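Long-range contacts in probable aspartate aminotransferase 2 (Methanococcus jannaschii, PDB 2Z61), which catalyses pyridoxal-phosphate-dependent transfer of an amino group from alanine to a furaldehyde phosphate, yielding the precursor of the furan moiety of methanofuran: residues 87-98 with 230-241; 100-108 with 126-134. All coordinates share one frame; numbering follows the deposited sequence.

How the interactions relate
Both contacts belong to the large cofactor-binding domain of this aminotransferase, and the helix that follows strand 92-95 ties them together. Interaction 1 adds that strand to the edge of the seven-stranded sheet; interaction 2 packs the ensuing helix, 98-109, against helix 125-132. In sequence the second contact is nested inside the loop closed by the first. Their centres lie about 16 Å apart, yet they touch: Gly101 CA sits 3.7 Å from Val234 CG2 and 4.0 Å from Thr95 CG2. The cofactor, carried by the modified lysine at position 222, is gripped at its phosphate by Ser98 and Arg230 of interaction 1, while Tyr126 of interaction 2 bonds Asp189. Both contacts also reach the second subunit.

Interaction 1: 87-98 with 230-241; sequences IIPDNIIITGGS and RIGYVISNDEII
Thr95 and Gly232 form a hydrogen-bonded antiparallel pair at the close-packed end of this contact, a working case of how an edge strand is fixed to a sheet. Thr95 N reaches Gly232 O at 2.9 Å and Gly232 N returns to Thr95 O, both donors well above the carbonyl planes; the next such pair, Ile93 with Val234, is made in plane. With chi1 at 55°, OG1 of Thr95 sits between its own backbone N and carbonyl carbon. From there OG1 donates to Gly97 O at 2.7 Å, while CG2 meets Val234 CG2. A valine in place of Thr95 would probably leave Gly97 O without this donor and the turn into the helix less firmly set. In that helix, 98-109, Ser98 N bonds the cofactor phosphate of the modified lysine at position 222, as does Arg230 NH2, which also bonds Thr227 O. Neither glycine has room for a side chain: a CB on Gly232 would strike Gly97 and Ser98, one on Gly97 the NH1 of Arg230. On the face of Ile92 and Ile94, Ile92 and Ile235 are aligned flank to flank, CG1 to CG1 4.0 Å. On the opposite face Ile241 packs on Ile93, the two side chains running antiparallel, Ile93 CD1 to Ile241 CG2 3.7 Å.

Toward solvent the grip slackens. Ser236 N makes a weak bond of 3.3 Å to Asn91 O, and beyond it Asn91 ND2 stands 3.4 Å from Asp238 OD1.

Helix 69-82 covers Ile92, Ile94 and Tyr233, whose hydroxyl bonds Tyr79; helix 238-251 backs Ile93 and Val234, and strand 214-219 pairs antiparallel with the other flank of 232-235.

Interaction 2: 100-108 with 126-134; sequences LGLFFALSS and YKNFIRFLG
The ring of Phe129 receives the edge of Phe103 on one face, an edge-to-face pair with centroids 5.7 Å apart and planes at 87°, and Phe103 CB lies over that same ring. At its rim, near the plane, come Leu106 CD1 and Leu102 CG. The Phe103 ring in turn has Ser107 OG over one face, offset toward the rim, and Phe132 at its edge, Phe103 CZ to Phe132 CE2 3.8 Å with the two planes oblique. CG of Phe103 is anti to the backbone N (chi1 -177°), which carries the ring across to both aromatic partners. Leu102 CD2 fills the angle between two rings, 3.5 Å from Tyr126 CE2 at the ring edge and 3.6 Å from Phe129 CE2.

Phe103, Phe129 and Phe132 form an aromatic cluster that joins two helices running in roughly the same direction, 36° apart with axes 10.2 Å from each other; helix 98-109 precedes a beta-alpha-beta crossover in which helix 125-132 links the neighbouring parallel strands 115-119 and 136-140. Farther along, Leu106 CD1 presses on Phe129 CB at 3.5 Å, and Leu133 CD1 reaches Leu106 CB at 3.7 Å. A Schellman motif with Gly134 as C-prime residue ends the second helix just beyond Leu133. Ser107 OG turns back to Phe103 O, which Ser107 N grips from the opposite face. Leu251 of the second subunit packs on both Phe103 and Phe129.

Interaction 1: 87-98 with 230-241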
loop_
_atom_site.group_PDB
_atom_site.type_symbol
_atom_site.label_atom_id
_atom_site.label_comp_id
_atom_site.label_asym_id
_atom_site.label_seq_id
_atom_site.Cartn_x
_atom_site.Cartn_y
_atom_site.Cartn_z
ATOM N N ILE A 87 8.109 4.144 24.580
ATOM C CA ILE A 87 8.490 3.540 23.313
ATOM C C ILE A 87 9.395 4.496 22.547
ATOM O O ILE A 87 9.167 5.702 22.544
ATOM C CB ILE A 87 7.237 3.243 22.461
ATOM C CG1 ILE A 87 6.321 2.279 23.214
ATOM C CG2 ILE A 87 7.634 2.640 21.127
ATOM C CD1 ILE A 87 4.980 2.075 22.553
ATOM N N ILE A 88 10.420 3.951 21.903
ATOM C CA ILE A 88 11.361 4.750 21.126
ATOM C C ILE A 88 10.837 4.943 19.695
ATOM O O ILE A 88 10.187 4.057 19.141
ATOM C CB ILE A 88 12.753 4.062 21.078
ATOM C CG1 ILE A 88 13.319 3.936 22.496
ATOM C CG2 ILE A 88 13.713 4.858 20.213
ATOM C CD1 ILE A 88 12.487 3.072 23.431
ATOM N N PRO A 89 11.106 6.108 19.085
ATOM C CA PRO A 89 10.646 6.383 17.720
ATOM C C PRO A 89 11.073 5.344 16.686
ATOM O O PRO A 89 10.381 5.140 15.692
ATOM C CB PRO A 89 11.226 7.763 17.436
ATOM C CG PRO A 89 11.139 8.419 18.784
ATOM C CD PRO A 89 11.663 7.326 19.702
ATOM N N ASP A 90 12.207 4.692 16.922
ATOM C CA ASP A 90 12.702 3.668 16.005
ATOM C C ASP A 90 11.854 2.395 16.046
ATOM O O ASP A 90 11.970 1.542 15.168
ATOM C CB ASP A 90 14.161 3.310 16.328
ATOM C CG ASP A 90 15.155 4.332 15.786
ATOM O OD1 ASP A 90 15.016 4.744 14.612
ATOM O OD2 ASP A 90 16.084 4.711 16.531
ATOM N N ASN A 91 11.010 2.271 17.068
ATOM C CA ASN A 91 10.148 1.098 17.212
ATOM C C ASN A 91 8.815 1.297 16.506
ATOM O O ASN A 91 7.894 0.502 16.671
ATOM C CB ASN A 91 9.864 0.813 18.688
ATOM C CG ASN A 91 11.099 0.426 19.455
ATOM O OD1 ASN A 91 11.326 0.898 20.570
ATOM N ND2 ASN A 91 11.916 -0.438 18.861
ATOM N N ILE A 92 8.725 2.359 15.715
ATOM C CA ILE A 92 7.493 2.695 15.016
ATOM C C ILE A 92 7.708 2.889 13.516
ATOM O O ILE A 92 8.707 3.466 13.097
ATOM C CB ILE A 92 6.900 4.009 15.589
ATOM C CG1 ILE A 92 6.851 3.932 17.118
ATOM C CG2 ILE A 92 5.518 4.274 15.001
ATOM C CD1 ILE A 92 6.000 5.012 17.770
ATOM N N ILE A 93 6.778 2.390 12.710
ATOM C CA ILE A 93 6.857 2.591 11.267
ATOM C C ILE A 93 5.511 3.099 10.767
ATOM O O ILE A 93 4.455 2.573 11.134
ATOM C CB ILE A 93 7.208 1.309 10.497
ATOM C CG1 ILE A 93 8.631 0.868 10.830
ATOM C CG2 ILE A 93 7.120 1.571 9.002
ATOM C CD1 ILE A 93 9.146 -0.243 9.927
ATOM N N ILE A 94 5.551 4.142 9.944
ATOM C CA ILE A 94 4.332 4.714 9.382
ATOM C C ILE A 94 4.017 3.933 8.100
ATOM O O ILE A 94 4.832 3.883 7.175
ATOM C CB ILE A 94 4.528 6.212 9.039
ATOM C CG1 ILE A 94 5.050 6.969 10.263
ATOM C CG2 ILE A 94 3.217 6.814 8.571
ATOM C CD1 ILE A 94 4.235 6.764 11.547
ATOM N N THR A 95 2.843 3.320 8.050
ATOM C CA THR A 95 2.447 2.515 6.889
ATOM C C THR A 95 1.356 3.199 6.071
ATOM O O THR A 95 0.791 4.211 6.487
ATOM C CB THR A 95 1.909 1.127 7.330
ATOM O OG1 THR A 95 0.838 1.304 8.268
ATOM C CG2 THR A 95 2.998 0.311 7.990
ATOM N N GLY A 96 1.051 2.631 4.910
ATOM C CA GLY A 96 0.008 3.193 4.068
ATOM C C GLY A 96 -1.317 2.596 4.480
ATOM O O GLY A 96 -1.938 1.853 3.725
ATOM N N GLY A 97 -1.752 2.921 5.694
ATOM C CA GLY A 97 -2.992 2.377 6.211
ATOM C C GLY A 97 -2.721 1.226 7.167
ATOM O O GLY A 97 -1.609 0.695 7.221
ATOM N N SER A 98 -3.758 0.835 7.904
ATOM C CA SER A 98 -3.718 -0.250 8.889
ATOM C C SER A 98 -3.706 -1.639 8.235
ATOM O O SER A 98 -3.125 -2.584 8.770
ATOM C CB SER A 98 -4.930 -0.104 9.822
ATOM O OG SER A 98 -4.985 -1.136 10.784
ATOM N N ARG A 230 -5.090 7.131 3.945
ATOM C CA ARG A 230 -4.234 5.939 3.964
ATOM C C ARG A 230 -2.971 6.086 4.804
ATOM O O ARG A 230 -1.861 6.222 4.276
ATOM C CB ARG A 230 -3.826 5.551 2.533
ATOM C CG ARG A 230 -4.959 5.489 1.517
ATOM C CD ARG A 230 -5.755 4.221 1.672
ATOM N NE ARG A 230 -6.515 4.280 2.897
ATOM C CZ ARG A 230 -6.669 3.272 3.737
ATOM N NH1 ARG A 230 -6.115 2.089 3.492
ATOM N NH2 ARG A 230 -7.355 3.479 4.842
ATOM N N ILE A 231 -3.129 6.029 6.117
ATOM C CA ILE A 231 -1.982 6.142 6.994
ATOM C C ILE A 231 -2.233 5.501 8.357
ATOM O O ILE A 231 -3.167 5.858 9.073
ATOM C CB ILE A 231 -1.559 7.627 7.149
ATOM C CG1 ILE A 231 -0.502 7.747 8.253
ATOM C CG2 ILE A 231 -2.792 8.519 7.414
ATOM C CD1 ILE A 231 0.103 9.143 8.363
ATOM N N GLY A 232 -1.404 4.511 8.676
ATOM C CA GLY A 232 -1.496 3.808 9.945
ATOM C C GLY A 232 -0.078 3.611 10.460
ATOM O O GLY A 232 0.853 4.242 9.958
ATOM N N TYR A 233 0.104 2.749 11.454
ATOM C CA TYR A 233 1.435 2.509 11.965
ATOM C C TYR A 233 1.545 1.188 12.715
ATOM O O TYR A 233 0.556 0.632 13.175
ATOM C CB TYR A 233 1.868 3.682 12.853
ATOM C CG TYR A 233 1.007 3.900 14.079
ATOM C CD1 TYR A 233 1.075 3.029 15.163
ATOM C CD2 TYR A 233 0.133 4.992 14.161
ATOM C CE1 TYR A 233 0.302 3.233 16.306
ATOM C CE2 TYR A 233 -0.648 5.207 15.305
ATOM C CZ TYR A 233 -0.551 4.321 16.376
ATOM O OH TYR A 233 -1.275 4.527 17.525
ATOM N N VAL A 234 2.765 0.681 12.813
ATOM C CA VAL A 234 3.001 -0.572 13.506
ATOM C C VAL A 234 4.076 -0.350 14.565
ATOM O O VAL A 234 5.038 0.381 14.338
ATOM C CB VAL A 234 3.453 -1.670 12.521
ATOM C CG1 VAL A 234 3.638 -2.988 13.248
ATOM C CG2 VAL A 234 2.414 -1.825 11.420
ATOM N N ILE A 235 3.897 -0.968 15.726
ATOM C CA ILE A 235 4.869 -0.841 16.805
ATOM C C ILE A 235 5.288 -2.227 17.283
ATOM O O ILE A 235 4.443 -3.106 17.462
ATOM C CB ILE A 235 4.285 -0.063 17.996
ATOM C CG1 ILE A 235 3.837 1.330 17.542
ATOM C CG2 ILE A 235 5.340 0.060 19.095
ATOM C CD1 ILE A 235 3.075 2.116 18.596
ATOM N N SER A 236 6.589 -2.421 17.480
ATOM C CA SER A 236 7.110 -3.701 17.948
ATOM C C SER A 236 8.588 -3.554 18.330
ATOM O O SER A 236 9.097 -2.439 18.401
ATOM C CB SER A 236 6.944 -4.761 16.856
ATOM O OG SER A 236 7.380 -6.033 17.301
ATOM N N ASN A 237 9.271 -4.668 18.580
ATOM C CA ASN A 237 10.688 -4.614 18.944
ATOM C C ASN A 237 11.566 -4.417 17.703
ATOM O O ASN A 237 11.097 -4.534 16.570
ATOM C CB ASN A 237 11.105 -5.888 19.699
ATOM C CG ASN A 237 10.982 -7.143 18.853
ATOM O OD1 ASN A 237 11.658 -7.288 17.835
ATOM N ND2 ASN A 237 10.113 -8.057 19.273
ATOM N N ASP A 238 12.843 -4.124 17.931
ATOM C CA ASP A 238 13.807 -3.867 16.863
ATOM C C ASP A 238 13.846 -4.880 15.728
ATOM O O ASP A 238 13.766 -4.503 14.559
ATOM C CB ASP A 238 15.217 -3.738 17.449
ATOM C CG ASP A 238 15.352 -2.563 18.398
ATOM O OD1 ASP A 238 15.093 -1.411 17.982
ATOM O OD2 ASP A 238 15.720 -2.795 19.569
ATOM N N GLU A 239 13.983 -6.162 16.063
ATOM C CA GLU A 239 14.057 -7.203 15.039
ATOM C C GLU A 239 12.845 -7.244 14.123
ATOM O O GLU A 239 12.983 -7.401 12.913
ATOM C CB GLU A 239 14.256 -8.577 15.678
ATOM C CG GLU A 239 15.606 -8.739 16.359
ATOM C CD GLU A 239 15.810 -10.129 16.934
ATOM O OE1 GLU A 239 15.660 -11.113 16.176
ATOM O OE2 GLU A 239 16.123 -10.237 18.140
ATOM N N ILE A 240 11.656 -7.110 14.698
ATOM C CA ILE A 240 10.443 -7.135 13.905
ATOM C C ILE A 240 10.277 -5.853 13.086
ATOM O O ILE A 240 9.897 -5.905 11.911
ATOM C CB ILE A 240 9.218 -7.377 14.805
ATOM C CG1 ILE A 240 9.220 -8.838 15.263
ATOM C CG2 ILE A 240 7.936 -7.044 14.058
ATOM C CD1 ILE A 240 8.000 -9.243 16.042
ATOM N N ILE A 241 10.577 -4.709 13.690
ATOM C CA ILE A 241 10.453 -3.439 12.988
ATOM C C ILE A 241 11.422 -3.373 11.816
ATOM O O ILE A 241 11.078 -2.875 10.746
ATOM C CB ILE A 241 10.713 -2.239 13.928
ATOM C CG1 ILE A 241 9.520 -2.043 14.863
ATOM C CG2 ILE A 241 10.945 -0.977 13.120
ATOM C CD1 ILE A 241 8.201 -1.755 14.147
#

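Interaction 2: 100-108 with 126-134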
loop_
_atom_site.group_PDB
_atom_site.type_symbol
_atom_site.label_atom_id
_atom_site.label_comp_id
_atom_site.label_asym_id
_atom_site.label_seq_id
_atom_site.Cartn_x
_atom_site.Cartn_y
_atom_site.Cartn_z
ATOM N N LEU A 100 -2.222 -2.578 5.331
ATOM C CA LEU A 100 -0.876 -2.945 4.915
ATOM C C LEU A 100 -0.032 -3.275 6.136
ATOM O O LEU A 100 0.771 -4.195 6.101
ATOM C CB LEU A 100 -0.194 -1.814 4.131
ATOM C CG LEU A 100 -0.126 -1.976 2.611
ATOM C CD1 LEU A 100 0.851 -0.950 2.035
ATOM C CD2 LEU A 100 0.328 -3.395 2.263
ATOM N N GLY A 101 -0.216 -2.509 7.208
ATOM C CA GLY A 101 0.544 -2.756 8.421
ATOM C C GLY A 101 0.357 -4.187 8.892
ATOM O O GLY A 101 1.327 -4.910 9.130
ATOM N N LEU A 102 -0.900 -4.599 9.023
ATOM C CA LEU A 102 -1.216 -5.953 9.448
ATOM C C LEU A 102 -0.560 -6.966 8.504
ATOM O O LEU A 102 0.104 -7.901 8.948
ATOM C CB LEU A 102 -2.733 -6.158 9.458
ATOM C CG LEU A 102 -3.230 -7.548 9.877
ATOM C CD1 LEU A 102 -2.998 -7.766 11.364
ATOM C CD2 LEU A 102 -4.705 -7.673 9.549
ATOM N N PHE A 103 -0.738 -6.774 7.201
ATOM C CA PHE A 103 -0.149 -7.702 6.243
ATOM C C PHE A 103 1.360 -7.850 6.439
ATOM O O PHE A 103 1.887 -8.957 6.432
ATOM C CB PHE A 103 -0.427 -7.261 4.809
ATOM C CG PHE A 103 0.102 -8.223 3.789
ATOM C CD1 PHE A 103 -0.570 -9.413 3.529
ATOM C CD2 PHE A 103 1.303 -7.974 3.137
ATOM C CE1 PHE A 103 -0.048 -10.340 2.634
ATOM C CE2 PHE A 103 1.830 -8.898 2.240
ATOM C CZ PHE A 103 1.153 -10.079 1.991
ATOM N N PHE A 104 2.052 -6.724 6.604
ATOM C CA PHE A 104 3.493 -6.741 6.810
ATOM C C PHE A 104 3.861 -7.460 8.110
ATOM O O PHE A 104 4.878 -8.154 8.176
ATOM C CB PHE A 104 4.036 -5.308 6.847
ATOM C CG PHE A 104 4.024 -4.606 5.513
ATOM C CD1 PHE A 104 4.308 -3.242 5.433
ATOM C CD2 PHE A 104 3.762 -5.304 4.339
ATOM C CE1 PHE A 104 4.333 -2.582 4.198
ATOM C CE2 PHE A 104 3.785 -4.655 3.102
ATOM C CZ PHE A 104 4.072 -3.289 3.033
ATOM N N ALA A 105 3.032 -7.284 9.143
ATOM C CA ALA A 105 3.272 -7.924 10.439
ATOM C C ALA A 105 3.247 -9.442 10.294
ATOM O O ALA A 105 4.184 -10.126 10.710
ATOM C CB ALA A 105 2.217 -7.472 11.455
ATOM N N LEU A 106 2.169 -9.956 9.703
ATOM C CA LEU A 106 2.025 -11.396 9.480
ATOM C C LEU A 106 3.173 -11.939 8.619
ATOM O O LEU A 106 3.730 -13.001 8.916
ATOM C CB LEU A 106 0.674 -11.698 8.811
ATOM C CG LEU A 106 -0.587 -11.631 9.688
ATOM C CD1 LEU A 106 -1.837 -11.665 8.819
ATOM C CD2 LEU A 106 -0.599 -12.795 10.683
ATOM N N SER A 107 3.541 -11.202 7.569
ATOM C CA SER A 107 4.621 -11.636 6.675
ATOM C C SER A 107 5.955 -11.867 7.364
ATOM O O SER A 107 6.678 -12.808 7.035
ATOM C CB SER A 107 4.847 -10.610 5.555
ATOM O OG SER A 107 3.703 -10.462 4.733
ATOM N N SER A 108 6.282 -11.006 8.320
ATOM C CA SER A 108 7.558 -11.088 9.012
ATOM C C SER A 108 7.740 -12.236 9.998
ATOM O O SER A 108 8.866 -12.514 10.400
ATOM C CB SER A 108 7.836 -9.766 9.732
ATOM O OG SER A 108 6.882 -9.530 10.756
ATOM N N TYR A 126 -8.675 -11.072 7.827
ATOM C CA TYR A 126 -7.677 -11.849 8.565
ATOM C C TYR A 126 -7.406 -13.201 7.898
ATOM O O TYR A 126 -6.266 -13.506 7.546
ATOM C CB TYR A 126 -8.131 -12.079 10.020
ATOM C CG TYR A 126 -8.177 -10.836 10.902
ATOM C CD1 TYR A 126 -8.881 -10.849 12.109
ATOM C CD2 TYR A 126 -7.520 -9.655 10.541
ATOM C CE1 TYR A 126 -8.934 -9.725 12.932
ATOM C CE2 TYR A 126 -7.569 -8.518 11.360
ATOM C CZ TYR A 126 -8.278 -8.562 12.553
ATOM O OH TYR A 126 -8.343 -7.450 13.367
ATOM N N LYS A 127 -8.447 -14.014 7.732
ATOM C CA LYS A 127 -8.269 -15.329 7.115
ATOM C C LYS A 127 -7.609 -15.266 5.731
ATOM O O LYS A 127 -6.813 -16.132 5.383
ATOM C CB LYS A 127 -9.608 -16.075 7.023
ATOM C CG LYS A 127 -10.592 -15.525 6.004
ATOM C CD LYS A 127 -11.880 -16.342 5.994
ATOM C CE LYS A 127 -12.905 -15.791 5.007
ATOM N NZ LYS A 127 -13.433 -14.458 5.405
ATOM N N ASN A 128 -7.919 -14.245 4.943
ATOM C CA ASN A 128 -7.305 -14.151 3.623
ATOM C C ASN A 128 -5.805 -13.876 3.690
ATOM O O ASN A 128 -5.022 -14.467 2.938
ATOM C CB ASN A 128 -8.019 -13.097 2.772
ATOM C CG ASN A 128 -9.367 -13.588 2.268
ATOM O OD1 ASN A 128 -9.515 -14.768 1.943
ATOM N ND2 ASN A 128 -10.347 -12.691 2.189
ATOM N N PHE A 129 -5.400 -12.990 4.599
ATOM C CA PHE A 129 -3.984 -12.683 4.767
ATOM C C PHE A 129 -3.244 -13.949 5.203
ATOM O O PHE A 129 -2.154 -14.240 4.717
ATOM C CB PHE A 129 -3.771 -11.621 5.857
ATOM C CG PHE A 129 -4.212 -10.232 5.478
ATOM C CD1 PHE A 129 -4.839 -9.976 4.264
ATOM C CD2 PHE A 129 -3.968 -9.166 6.342
ATOM C CE1 PHE A 129 -5.215 -8.682 3.920
ATOM C CE2 PHE A 129 -4.338 -7.869 6.005
ATOM C CZ PHE A 129 -4.964 -7.626 4.789
ATOM N N ILE A 130 -3.853 -14.691 6.125
ATOM C CA ILE A 130 -3.239 -15.904 6.665
ATOM C C ILE A 130 -3.037 -16.990 5.609
ATOM O O ILE A 130 -1.934 -17.525 5.476
ATOM C CB ILE A 130 -4.068 -16.439 7.875
ATOM C CG1 ILE A 130 -3.902 -15.478 9.058
ATOM C CG2 ILE A 130 -3.598 -17.852 8.268
ATOM C CD1 ILE A 130 -5.019 -15.551 10.111
ATOM N N ARG A 131 -4.081 -17.309 4.852
ATOM C CA ARG A 131 -3.955 -18.319 3.804
ATOM C C ARG A 131 -2.918 -17.877 2.775
ATOM O O ARG A 131 -2.013 -18.638 2.417
ATOM C CB ARG A 131 -5.294 -18.542 3.100
ATOM C CG ARG A 131 -6.312 -19.293 3.926
ATOM C CD ARG A 131 -7.639 -19.398 3.192
ATOM N NE ARG A 131 -8.611 -20.186 3.943
ATOM C CZ ARG A 131 -8.340 -21.353 4.518
ATOM N NH1 ARG A 131 -7.122 -21.874 4.424
ATOM N NH2 ARG A 131 -9.286 -22.003 5.183
ATOM N N PHE A 132 -3.052 -16.640 2.303
ATOM C CA PHE A 132 -2.134 -16.095 1.308
ATOM C C PHE A 132 -0.678 -16.404 1.643
ATOM O O PHE A 132 0.123 -16.679 0.748
ATOM C CB PHE A 132 -2.313 -14.578 1.193
ATOM C CG PHE A 132 -1.461 -13.943 0.123
ATOM C CD1 PHE A 132 -1.944 -13.790 -1.173
ATOM C CD2 PHE A 132 -0.175 -13.490 0.415
ATOM C CE1 PHE A 132 -1.164 -13.186 -2.172
ATOM C CE2 PHE A 132 0.618 -12.885 -0.574
ATOM C CZ PHE A 132 0.118 -12.732 -1.871
ATOM N N LEU A 133 -0.340 -16.353 2.931
ATOM C CA LEU A 133 1.027 -16.621 3.376
ATOM C C LEU A 133 1.301 -18.100 3.658
ATOM O O LEU A 133 2.318 -18.443 4.260
ATOM C CB LEU A 133 1.345 -15.784 4.618
ATOM C CG LEU A 133 1.358 -14.265 4.411
ATOM C CD1 LEU A 133 1.461 -13.553 5.757
ATOM C CD2 LEU A 133 2.531 -13.882 3.521
ATOM N N GLY A 134 0.389 -18.968 3.228
ATOM C CA GLY A 134 0.575 -20.395 3.431
ATOM C C GLY A 134 0.324 -20.940 4.829
ATOM O O GLY A 134 0.656 -22.094 5.117
#